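Local coordinates for DNA mismatch repair protein MUTS (Thermus aquaticus, PDB 1EWQ), which recognises mismatched or unpaired bases in duplex DNA to start mismatch repair and has a weak ATPase activity, at residues 37-51 against 67-79. Sequence-based numbering, arbitrary orientation.
Sequences GDFYECFGEDAERLA and TTPMAGIPLRAFE. With nucleotides of chain A; nucleotides of chain B.
Phe39 and Pro74 face each other as a non-hydrogen-bonded pair where strand 39-43 runs antiparallel to strand 67-74. Followed outward, Phe39 CB lies 3.6 Å from Ile73 O; with CG anti to the carbonyl carbon (chi1 -74°), the ring stands out from the sheet over the thymine of DT13 of chain A. CG faces that base's N3, CD1 its C4 and CE1 its C5 and C7, while CD2 lies near N1 and CE2 approaches C6 to 3.4 Å. CZ, at the tip, reaches N3 of DG14 of chain A. Pro74 CA covers the opposite face in a CH-pi contact, 4.2 Å from the ring centroid. Replacing Phe39 with an alanine would probably leave the thymine without its stacking surface and Pro74 CA without its ring.

Beside it, Glu41 OE2 accepts a nearly straight hydrogen bond (2.6 Å, 174°) from N3 of DT13 of chain A. Gly72 CA passes 3.3 Å from O2 of this thymine, where a side chain would clash. On the other sheet face, Ala71 CB packs against Leu50 CD2 of helix 44-51, at 3.8 Å. Phe39 and Glu41 form the Phe-X-Glu motif of MutS domain I; stacking plus one hydrogen bond is consistent with mismatch recognition little dependent on sequence.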
ATOM      1  N   GLY C  37       5.921 -17.103 -29.534  1.00 37.81           N
ATOM      2  CA  GLY C  37       6.308 -18.382 -28.970  1.00 37.77           C
ATOM      3  C   GLY C  37       5.675 -18.558 -27.599  1.00 37.70           C
ATOM      4  O   GLY C  37       4.482 -18.303 -27.425  1.00 37.46           O
ATOM      5  N   ASP C  38       6.463 -18.979 -26.614  1.00 37.66           N
ATOM      6  CA  ASP C  38       5.937 -19.178 -25.264  1.00 37.65           C
ATOM      7  C   ASP C  38       6.126 -17.974 -24.344  1.00 37.34           C
ATOM      8  O   ASP C  38       6.179 -18.119 -23.123  1.00 37.28           O
ATOM      9  CB  ASP C  38       6.576 -20.407 -24.630  1.00 38.18           C
ATOM     10  CG  ASP C  38       6.299 -21.667 -25.414  1.00 39.01           C
ATOM     11  OD1 ASP C  38       5.113 -21.968 -25.674  1.00 39.62           O
ATOM     12  OD2 ASP C  38       7.270 -22.357 -25.772  1.00 39.53           O
ATOM     13  N   PHE C  39       6.232 -16.787 -24.935  1.00 36.90           N
ATOM     14  CA  PHE C  39       6.397 -15.564 -24.164  1.00 36.67           C
ATOM     15  C   PHE C  39       5.547 -14.417 -24.707  1.00 36.61           C
ATOM     16  O   PHE C  39       5.317 -14.323 -25.911  1.00 36.44           O
ATOM     17  CB  PHE C  39       7.864 -15.105 -24.169  1.00 36.65           C
ATOM     18  CG  PHE C  39       8.774 -15.932 -23.308  1.00 36.57           C
ATOM     19  CD1 PHE C  39       9.210 -17.181 -23.730  1.00 36.33           C
ATOM     20  CD2 PHE C  39       9.199 -15.455 -22.068  1.00 36.69           C
ATOM     21  CE1 PHE C  39      10.056 -17.948 -22.935  1.00 36.27           C
ATOM     22  CE2 PHE C  39      10.048 -16.217 -21.261  1.00 36.71           C
ATOM     23  CZ  PHE C  39      10.476 -17.467 -21.699  1.00 36.47           C
ATOM     24  N   TYR C  40       5.079 -13.561 -23.802  1.00 36.52           N
ATOM     25  CA  TYR C  40       4.321 -12.364 -24.158  1.00 36.84           C
ATOM     26  C   TYR C  40       5.384 -11.291 -24.000  1.00 37.34           C
ATOM     27  O   TYR C  40       5.841 -11.022 -22.886  1.00 37.13           O
ATOM     28  CB  TYR C  40       3.193 -12.094 -23.162  1.00 36.49           C
ATOM     29  CG  TYR C  40       1.908 -12.792 -23.491  1.00 36.03           C
ATOM     30  CD1 TYR C  40       1.344 -13.704 -22.603  1.00 36.00           C
ATOM     31  CD2 TYR C  40       1.247 -12.538 -24.692  1.00 36.21           C
ATOM     32  CE1 TYR C  40       0.144 -14.350 -22.900  1.00 35.86           C
ATOM     33  CE2 TYR C  40       0.048 -13.175 -25.003  1.00 36.04           C
ATOM     34  CZ  TYR C  40      -0.498 -14.079 -24.099  1.00 35.92           C
ATOM     35  OH  TYR C  40      -1.691 -14.694 -24.389  1.00 35.78           O
ATOM     36  N   GLU C  41       5.782 -10.681 -25.107  1.00 38.12           N
ATOM     37  CA  GLU C  41       6.842  -9.683 -25.060  1.00 38.84           C
ATOM     38  C   GLU C  41       6.418  -8.248 -25.339  1.00 39.19           C
ATOM     39  O   GLU C  41       5.360  -7.987 -25.917  1.00 39.37           O
ATOM     40  CB  GLU C  41       7.951 -10.090 -26.037  1.00 39.07           C
ATOM     41  CG  GLU C  41       8.137 -11.599 -26.148  1.00 39.40           C
ATOM     42  CD  GLU C  41       9.224 -11.994 -27.132  1.00 39.69           C
ATOM     43  OE1 GLU C  41       9.290 -11.399 -28.229  1.00 39.82           O
ATOM     44  OE2 GLU C  41      10.009 -12.912 -26.813  1.00 39.89           O
ATOM     45  N   CYS C  42       7.272  -7.324 -24.908  1.00 39.65           N
ATOM     46  CA  CYS C  42       7.069  -5.893 -25.100  1.00 40.12           C
ATOM     47  C   CYS C  42       8.407  -5.356 -25.575  1.00 40.60           C
ATOM     48  O   CYS C  42       9.452  -5.875 -25.185  1.00 40.41           O
ATOM     49  CB  CYS C  42       6.692  -5.209 -23.782  1.00 39.66           C
ATOM     50  SG  CYS C  42       5.105  -5.704 -23.102  1.00 39.12           S
ATOM     51  N   PHE C  43       8.378  -4.326 -26.415  1.00 41.35           N
ATOM     52  CA  PHE C  43       9.611  -3.733 -26.928  1.00 42.30           C
ATOM     53  C   PHE C  43       9.651  -2.219 -26.692  1.00 42.78           C
ATOM     54  O   PHE C  43       8.670  -1.627 -26.244  1.00 42.86           O
ATOM     55  CB  PHE C  43       9.758  -4.039 -28.425  1.00 42.05           C
ATOM     56  CG  PHE C  43       9.621  -5.501 -28.763  1.00 41.81           C
ATOM     57  CD1 PHE C  43       8.404  -6.019 -29.194  1.00 41.82           C
ATOM     58  CD2 PHE C  43      10.702  -6.364 -28.632  1.00 41.72           C
ATOM     59  CE1 PHE C  43       8.271  -7.376 -29.487  1.00 41.49           C
ATOM     60  CE2 PHE C  43      10.576  -7.720 -28.922  1.00 41.53           C
ATOM     61  CZ  PHE C  43       9.359  -8.223 -29.349  1.00 41.44           C
ATOM     62  N   GLY C  44      10.786  -1.596 -26.994  1.00 43.69           N
ATOM     63  CA  GLY C  44      10.914  -0.161 -26.795  1.00 44.53           C
ATOM     64  C   GLY C  44      10.599   0.238 -25.364  1.00 45.46           C
ATOM     65  O   GLY C  44      10.923  -0.492 -24.425  1.00 45.29           O
ATOM     66  N   GLU C  45       9.965   1.397 -25.188  1.00 46.24           N
ATOM     67  CA  GLU C  45       9.605   1.872 -23.854  1.00 47.11           C
ATOM     68  C   GLU C  45       8.684   0.886 -23.157  1.00 47.13           C
ATOM     69  O   GLU C  45       8.806   0.646 -21.956  1.00 47.16           O
ATOM     70  CB  GLU C  45       8.905   3.223 -23.934  1.00 47.73           C
ATOM     71  CG  GLU C  45       9.814   4.370 -24.288  1.00 48.98           C
ATOM     72  CD  GLU C  45       9.121   5.706 -24.129  1.00 49.83           C
ATOM     73  OE1 GLU C  45       8.159   5.964 -24.888  1.00 49.90           O
ATOM     74  OE2 GLU C  45       9.534   6.490 -23.237  1.00 50.09           O
ATOM     75  N   ASP C  46       7.758   0.323 -23.924  1.00 47.35           N
ATOM     76  CA  ASP C  46       6.813  -0.646 -23.391  1.00 47.52           C
ATOM     77  C   ASP C  46       7.530  -1.820 -22.734  1.00 47.54           C
ATOM     78  O   ASP C  46       7.022  -2.405 -21.775  1.00 47.63           O
ATOM     79  CB  ASP C  46       5.888  -1.127 -24.506  1.00 47.79           C
ATOM     80  CG  ASP C  46       4.935  -0.043 -24.962  1.00 47.96           C
ATOM     81  OD1 ASP C  46       4.146   0.428 -24.119  1.00 48.40           O
ATOM     82  OD2 ASP C  46       4.973   0.344 -26.147  1.00 48.22           O
ATOM     83  N   ALA C  47       8.712  -2.152 -23.251  1.00 47.47           N
ATOM     84  CA  ALA C  47       9.518  -3.233 -22.701  1.00 47.43           C
ATOM     85  C   ALA C  47      10.111  -2.719 -21.399  1.00 47.51           C
ATOM     86  O   ALA C  47      10.312  -3.473 -20.445  1.00 47.26           O
ATOM     87  CB  ALA C  47      10.632  -3.610 -23.672  1.00 47.41           C
ATOM     88  N   GLU C  48      10.382  -1.419 -21.372  1.00 47.68           N
ATOM     89  CA  GLU C  48      10.941  -0.775 -20.193  1.00 48.04           C
ATOM     90  C   GLU C  48       9.862  -0.753 -19.118  1.00 48.01           C
ATOM     91  O   GLU C  48      10.106  -1.127 -17.972  1.00 47.91           O
ATOM     92  CB  GLU C  48      11.381   0.649 -20.530  1.00 48.41           C
ATOM     93  CG  GLU C  48      12.224   0.742 -21.786  1.00 49.22           C
ATOM     94  CD  GLU C  48      12.753   2.145 -22.050  1.00 49.61           C
ATOM     95  OE1 GLU C  48      11.961   3.110 -22.032  1.00 49.82           O
ATOM     96  OE2 GLU C  48      13.970   2.277 -22.287  1.00 50.10           O
ATOM     97  N   ARG C  49       8.667  -0.315 -19.500  1.00 48.09           N
ATOM     98  CA  ARG C  49       7.538  -0.272 -18.578  1.00 48.11           C
ATOM     99  C   ARG C  49       7.337  -1.646 -17.948  1.00 47.86           C
ATOM    100  O   ARG C  49       7.377  -1.793 -16.726  1.00 47.82           O
ATOM    101  CB  ARG C  49       6.264   0.108 -19.326  1.00 48.98           C
ATOM    102  CG  ARG C  49       6.202   1.537 -19.825  1.00 49.80           C
ATOM    103  CD  ARG C  49       4.937   1.738 -20.645  1.00 50.99           C
ATOM    104  NE  ARG C  49       4.648   3.145 -20.900  1.00 52.06           N
ATOM    105  CZ  ARG C  49       4.317   4.023 -19.958  1.00 52.73           C
ATOM    106  NH1 ARG C  49       4.231   3.634 -18.687  1.00 53.16           N
ATOM    107  NH2 ARG C  49       4.070   5.289 -20.284  1.00 52.83           N
ATOM    108  N   LEU C  50       7.121  -2.646 -18.801  1.00 47.43           N
ATOM    109  CA  LEU C  50       6.893  -4.023 -18.370  1.00 47.04           C
ATOM    110  C   LEU C  50       7.965  -4.527 -17.412  1.00 47.03           C
ATOM    111  O   LEU C  50       7.653  -5.078 -16.357  1.00 46.81           O
ATOM    112  CB  LEU C  50       6.831  -4.958 -19.585  1.00 46.72           C
ATOM    113  CG  LEU C  50       6.452  -6.419 -19.314  1.00 46.56           C
ATOM    114  CD1 LEU C  50       4.978  -6.513 -18.932  1.00 46.48           C
ATOM    115  CD2 LEU C  50       6.727  -7.260 -20.547  1.00 46.64           C
ATOM    116  N   ALA C  51       9.225  -4.339 -17.796  1.00 47.05           N
ATOM    117  CA  ALA C  51      10.364  -4.776 -17.000  1.00 46.99           C
ATOM    118  C   ALA C  51      10.349  -4.224 -15.583  1.00 47.15           C
ATOM    119  O   ALA C  51      10.492  -4.976 -14.620  1.00 46.94           O
ATOM    120  CB  ALA C  51      11.667  -4.384 -17.697  1.00 47.21           C
ATOM    121  N   THR C  67      18.773  -2.278 -32.713  1.00 59.44           N
ATOM    122  CA  THR C  67      18.428  -3.081 -31.550  1.00 58.50           C
ATOM    123  C   THR C  67      17.427  -2.292 -30.719  1.00 57.80           C
ATOM    124  O   THR C  67      17.510  -1.064 -30.635  1.00 57.77           O
ATOM    125  CB  THR C  67      19.659  -3.390 -30.673  1.00 58.59           C
ATOM    126  OG1 THR C  67      19.279  -4.278 -29.614  1.00 58.72           O
ATOM    127  CG2 THR C  67      20.220  -2.112 -30.065  1.00 58.58           C
ATOM    128  N   THR C  68      16.481  -2.999 -30.111  1.00 56.63           N
ATOM    129  CA  THR C  68      15.463  -2.358 -29.295  1.00 55.41           C
ATOM    130  C   THR C  68      15.302  -3.070 -27.963  1.00 54.45           C
ATOM    131  O   THR C  68      15.599  -4.262 -27.842  1.00 54.52           O
ATOM    132  CB  THR C  68      14.091  -2.356 -30.012  1.00 55.50           C
ATOM    133  OG1 THR C  68      13.136  -1.650 -29.215  1.00 55.41           O
ATOM    134  CG2 THR C  68      13.596  -3.787 -30.236  1.00 55.39           C
ATOM    135  N   PRO C  69      14.845  -2.343 -26.935  1.00 53.36           N
ATOM    136  CA  PRO C  69      14.653  -2.958 -25.622  1.00 52.46           C
ATOM    137  C   PRO C  69      13.599  -4.072 -25.699  1.00 51.66           C
ATOM    138  O   PRO C  69      12.657  -3.989 -26.493  1.00 51.49           O
ATOM    139  CB  PRO C  69      14.200  -1.782 -24.762  1.00 52.57           C
ATOM    140  CG  PRO C  69      14.928  -0.627 -25.381  1.00 52.62           C
ATOM    141  CD  PRO C  69      14.732  -0.877 -26.853  1.00 53.02           C
HETATM  142  N   MSE C  70      13.760  -5.108 -24.879  1.00 50.63           N
HETATM  143  CA  MSE C  70      12.826  -6.227 -24.871  1.00 49.65           C
HETATM  144  C   MSE C  70      12.584  -6.792 -23.478  1.00 48.54           C
HETATM  145  O   MSE C  70      13.517  -6.996 -22.711  1.00 48.48           O
HETATM  146  CB  MSE C  70      13.335  -7.357 -25.775  1.00 50.10           C
HETATM  147  CG  MSE C  70      12.437  -8.592 -25.765  1.00 50.67           C
HETATM  148 SE   MSE C  70      13.084 -10.041 -26.859  1.00 52.28          SE
HETATM  149  CE  MSE C  70      14.065 -10.997 -25.506  1.00 51.35           C
ATOM    150  N   ALA C  71      11.320  -7.035 -23.159  1.00 47.40           N
ATOM    151  CA  ALA C  71      10.931  -7.615 -21.876  1.00 46.19           C
ATOM    152  C   ALA C  71       9.813  -8.610 -22.177  1.00 45.28           C
ATOM    153  O   ALA C  71       9.000  -8.377 -23.065  1.00 45.56           O
ATOM    154  CB  ALA C  71      10.444  -6.539 -20.937  1.00 46.00           C
ATOM    155  N   GLY C  72       9.774  -9.722 -21.459  1.00 44.31           N
ATOM    156  CA  GLY C  72       8.733 -10.694 -21.730  1.00 43.29           C
ATOM    157  C   GLY C  72       8.443 -11.624 -20.577  1.00 42.65           C
ATOM    158  O   GLY C  72       9.232 -11.734 -19.644  1.00 42.46           O
ATOM    159  N   ILE C  73       7.302 -12.301 -20.653  1.00 42.27           N
ATOM    160  CA  ILE C  73       6.888 -13.230 -19.617  1.00 42.03           C
ATOM    161  C   ILE C  73       6.372 -14.508 -20.261  1.00 41.93           C
ATOM    162  O   ILE C  73       5.769 -14.470 -21.331  1.00 41.69           O
ATOM    163  CB  ILE C  73       5.762 -12.625 -18.756  1.00 42.04           C
ATOM    164  CG1 ILE C  73       4.562 -12.276 -19.649  1.00 41.74           C
ATOM    165  CG2 ILE C  73       6.281 -11.393 -18.013  1.00 41.85           C
ATOM    166  CD1 ILE C  73       3.356 -11.752 -18.903  1.00 41.49           C
ATOM    167  N   PRO C  74       6.607 -15.660 -19.618  1.00 41.90           N
ATOM    168  CA  PRO C  74       6.136 -16.932 -20.176  1.00 42.11           C
ATOM    169  C   PRO C  74       4.613 -17.034 -20.151  1.00 42.38           C
ATOM    170  O   PRO C  74       3.978 -16.651 -19.164  1.00 42.35           O
ATOM    171  CB  PRO C  74       6.807 -17.968 -19.280  1.00 42.03           C
ATOM    172  CG  PRO C  74       6.935 -17.255 -17.975  1.00 41.85           C
ATOM    173  CD  PRO C  74       7.393 -15.881 -18.394  1.00 41.80           C
ATOM    174  N   LEU C  75       4.028 -17.542 -21.233  1.00 42.83           N
ATOM    175  CA  LEU C  75       2.576 -17.683 -21.310  1.00 43.41           C
ATOM    176  C   LEU C  75       2.046 -18.536 -20.166  1.00 43.84           C
ATOM    177  O   LEU C  75       0.873 -18.442 -19.801  1.00 43.81           O
ATOM    178  CB  LEU C  75       2.139 -18.338 -22.623  1.00 43.40           C
ATOM    179  CG  LEU C  75       2.450 -17.763 -24.002  1.00 43.60           C
ATOM    180  CD1 LEU C  75       1.348 -18.216 -24.940  1.00 43.71           C
ATOM    181  CD2 LEU C  75       2.518 -16.256 -23.981  1.00 43.63           C
ATOM    182  N   ARG C  76       2.914 -19.378 -19.612  1.00 44.25           N
ATOM    183  CA  ARG C  76       2.533 -20.263 -18.515  1.00 44.77           C
ATOM    184  C   ARG C  76       1.861 -19.516 -17.367  1.00 44.29           C
ATOM    185  O   ARG C  76       0.794 -19.912 -16.901  1.00 44.35           O
ATOM    186  CB  ARG C  76       3.766 -21.007 -17.969  1.00 45.74           C
ATOM    187  CG  ARG C  76       4.707 -20.143 -17.114  1.00 47.07           C
ATOM    188  CD  ARG C  76       5.884 -20.931 -16.513  1.00 48.23           C
ATOM    189  NE  ARG C  76       6.960 -21.196 -17.473  1.00 49.16           N
ATOM    190  CZ  ARG C  76       6.925 -22.135 -18.417  1.00 49.71           C
ATOM    191  NH1 ARG C  76       5.860 -22.923 -18.544  1.00 49.73           N
ATOM    192  NH2 ARG C  76       7.960 -22.288 -19.239  1.00 50.07           N
ATOM    193  N   ALA C  77       2.497 -18.438 -16.920  1.00 43.77           N
ATOM    194  CA  ALA C  77       1.999 -17.652 -15.805  1.00 43.20           C
ATOM    195  C   ALA C  77       1.363 -16.333 -16.235  1.00 42.95           C
ATOM    196  O   ALA C  77       1.477 -15.324 -15.535  1.00 42.92           O
ATOM    197  CB  ALA C  77       3.137 -17.392 -14.827  1.00 43.01           C
ATOM    198  N   PHE C  78       0.682 -16.345 -17.379  1.00 42.58           N
ATOM    199  CA  PHE C  78       0.037 -15.137 -17.892  1.00 41.97           C
ATOM    200  C   PHE C  78      -0.912 -14.476 -16.889  1.00 41.48           C
ATOM    201  O   PHE C  78      -0.710 -13.326 -16.505  1.00 41.12           O
ATOM    202  CB  PHE C  78      -0.737 -15.438 -19.182  1.00 42.08           C
ATOM    203  CG  PHE C  78      -1.679 -14.335 -19.585  1.00 42.35           C
ATOM    204  CD1 PHE C  78      -1.196 -13.059 -19.867  1.00 42.36           C
ATOM    205  CD2 PHE C  78      -3.053 -14.560 -19.634  1.00 42.43           C
ATOM    206  CE1 PHE C  78      -2.069 -12.021 -20.191  1.00 42.38           C
ATOM    207  CE2 PHE C  78      -3.934 -13.528 -19.957  1.00 42.52           C
ATOM    208  CZ  PHE C  78      -3.439 -12.256 -20.234  1.00 42.32           C
ATOM    209  N   GLU C  79      -1.951 -15.199 -16.475  1.00 40.95           N
ATOM    210  CA  GLU C  79      -2.922 -14.644 -15.537  1.00 40.63           C
ATOM    211  C   GLU C  79      -2.271 -14.081 -14.271  1.00 40.45           C
ATOM    212  O   GLU C  79      -2.631 -12.996 -13.819  1.00 40.58           O
ATOM    213  CB  GLU C  79      -3.988 -15.694 -15.171  1.00 40.37           C
ATOM    214  CG  GLU C  79      -4.966 -16.013 -16.307  1.00 40.16           C
ATOM    215  CD  GLU C  79      -6.141 -16.868 -15.867  1.00 40.27           C
ATOM    216  OE1 GLU C  79      -6.295 -17.090 -14.649  1.00 40.53           O
ATOM    217  OE2 GLU C  79      -6.925 -17.315 -16.733  1.00 40.56           O
TER
ATOM    218  P    DT A  13      17.914 -13.006 -21.324  1.00 42.22           P
ATOM    219  OP1  DT A  13      18.863 -11.998 -20.785  1.00 42.04           O
ATOM    220  OP2  DT A  13      18.313 -14.436 -21.391  1.00 41.70           O
ATOM    221  O5'  DT A  13      16.557 -12.907 -20.514  1.00 41.70           O
ATOM    222  C5'  DT A  13      15.355 -13.022 -21.242  1.00 41.63           C
ATOM    223  C4'  DT A  13      14.223 -12.327 -20.538  1.00 40.76           C
ATOM    224  O4'  DT A  13      13.230 -12.136 -21.560  1.00 40.66           O
ATOM    225  C3'  DT A  13      13.574 -13.191 -19.462  1.00 40.54           C
ATOM    226  O3'  DT A  13      13.039 -12.395 -18.399  1.00 40.16           O
ATOM    227  C2'  DT A  13      12.511 -13.967 -20.221  1.00 40.47           C
ATOM    228  C1'  DT A  13      12.201 -13.102 -21.444  1.00 40.68           C
ATOM    229  N1   DT A  13      12.152 -13.842 -22.725  1.00 40.12           N
ATOM    230  C2   DT A  13      11.433 -13.289 -23.759  1.00 39.89           C
ATOM    231  O2   DT A  13      10.870 -12.210 -23.678  1.00 40.16           O
ATOM    232  N3   DT A  13      11.399 -14.047 -24.901  1.00 39.48           N
ATOM    233  C4   DT A  13      12.002 -15.269 -25.112  1.00 39.44           C
ATOM    234  O4   DT A  13      11.855 -15.843 -26.182  1.00 39.19           O
ATOM    235  C5   DT A  13      12.769 -15.777 -23.999  1.00 39.63           C
ATOM    236  C7   DT A  13      13.494 -17.077 -24.150  1.00 39.78           C
ATOM    237  C6   DT A  13      12.800 -15.052 -22.873  1.00 40.07           C
ATOM    238  P    DG A  14      13.390 -12.771 -16.872  1.00 39.97           P
ATOM    239  OP1  DG A  14      12.874 -11.684 -15.999  1.00 40.33           O
ATOM    240  OP2  DG A  14      14.819 -13.164 -16.789  1.00 39.70           O
ATOM    241  O5'  DG A  14      12.534 -14.079 -16.596  1.00 40.03           O
ATOM    242  C5'  DG A  14      11.127 -14.084 -16.771  1.00 40.13           C
ATOM    243  C4'  DG A  14      10.608 -15.494 -16.645  1.00 40.33           C
ATOM    244  O4'  DG A  14      11.034 -16.266 -17.793  1.00 40.63           O
ATOM    245  C3'  DG A  14      11.125 -16.240 -15.417  1.00 40.36           C
ATOM    246  O3'  DG A  14      10.079 -17.053 -14.886  1.00 40.40           O
ATOM    247  C2'  DG A  14      12.272 -17.077 -15.962  1.00 40.29           C
ATOM    248  C1'  DG A  14      11.846 -17.366 -17.396  1.00 40.34           C
ATOM    249  N9   DG A  14      12.956 -17.456 -18.345  1.00 39.88           N
ATOM    250  C8   DG A  14      14.033 -16.606 -18.423  1.00 39.97           C
ATOM    251  N7   DG A  14      14.859 -16.911 -19.386  1.00 39.82           N
ATOM    252  C5   DG A  14      14.299 -18.034 -19.980  1.00 39.38           C
ATOM    253  C6   DG A  14      14.746 -18.806 -21.088  1.00 39.20           C
ATOM    254  O6   DG A  14      15.758 -18.649 -21.782  1.00 38.76           O
ATOM    255  N1   DG A  14      13.872 -19.853 -21.367  1.00 39.26           N
ATOM    256  C2   DG A  14      12.714 -20.119 -20.679  1.00 39.19           C
ATOM    257  N2   DG A  14      11.990 -21.156 -21.127  1.00 38.84           N
ATOM    258  N3   DG A  14      12.293 -19.415 -19.638  1.00 39.26           N
ATOM    259  C4   DG A  14      13.127 -18.390 -19.349  1.00 39.44           C
TER
ATOM    260  P    DC B  12       9.582 -25.768 -28.553  1.00 44.26           P
ATOM    261  OP1  DC B  12       8.375 -26.352 -27.928  1.00 44.20           O
ATOM    262  OP2  DC B  12      10.324 -26.540 -29.588  1.00 44.28           O
ATOM    263  O5'  DC B  12       9.167 -24.353 -29.151  1.00 44.21           O
ATOM    264  C5'  DC B  12       8.270 -23.516 -28.430  1.00 44.42           C
ATOM    265  C4'  DC B  12       8.094 -22.193 -29.133  1.00 44.44           C
ATOM    266  O4'  DC B  12       9.320 -21.430 -29.066  1.00 44.39           O
ATOM    267  C3'  DC B  12       7.716 -22.272 -30.608  1.00 44.87           C
ATOM    268  O3'  DC B  12       6.766 -21.239 -30.875  1.00 45.69           O
ATOM    269  C2'  DC B  12       9.034 -22.025 -31.325  1.00 44.60           C
ATOM    270  C1'  DC B  12       9.788 -21.103 -30.368  1.00 43.97           C
ATOM    271  N1   DC B  12      11.250 -21.282 -30.349  1.00 43.30           N
ATOM    272  C2   DC B  12      12.070 -20.173 -30.082  1.00 43.00           C
ATOM    273  O2   DC B  12      11.552 -19.057 -29.961  1.00 43.18           O
ATOM    274  N3   DC B  12      13.407 -20.350 -29.970  1.00 42.57           N
ATOM    275  C4   DC B  12      13.936 -21.562 -30.139  1.00 42.55           C
ATOM    276  N4   DC B  12      15.255 -21.688 -30.003  1.00 42.25           N
ATOM    277  C5   DC B  12      13.132 -22.700 -30.455  1.00 42.67           C
ATOM    278  C6   DC B  12      11.806 -22.516 -30.551  1.00 43.08           C
TER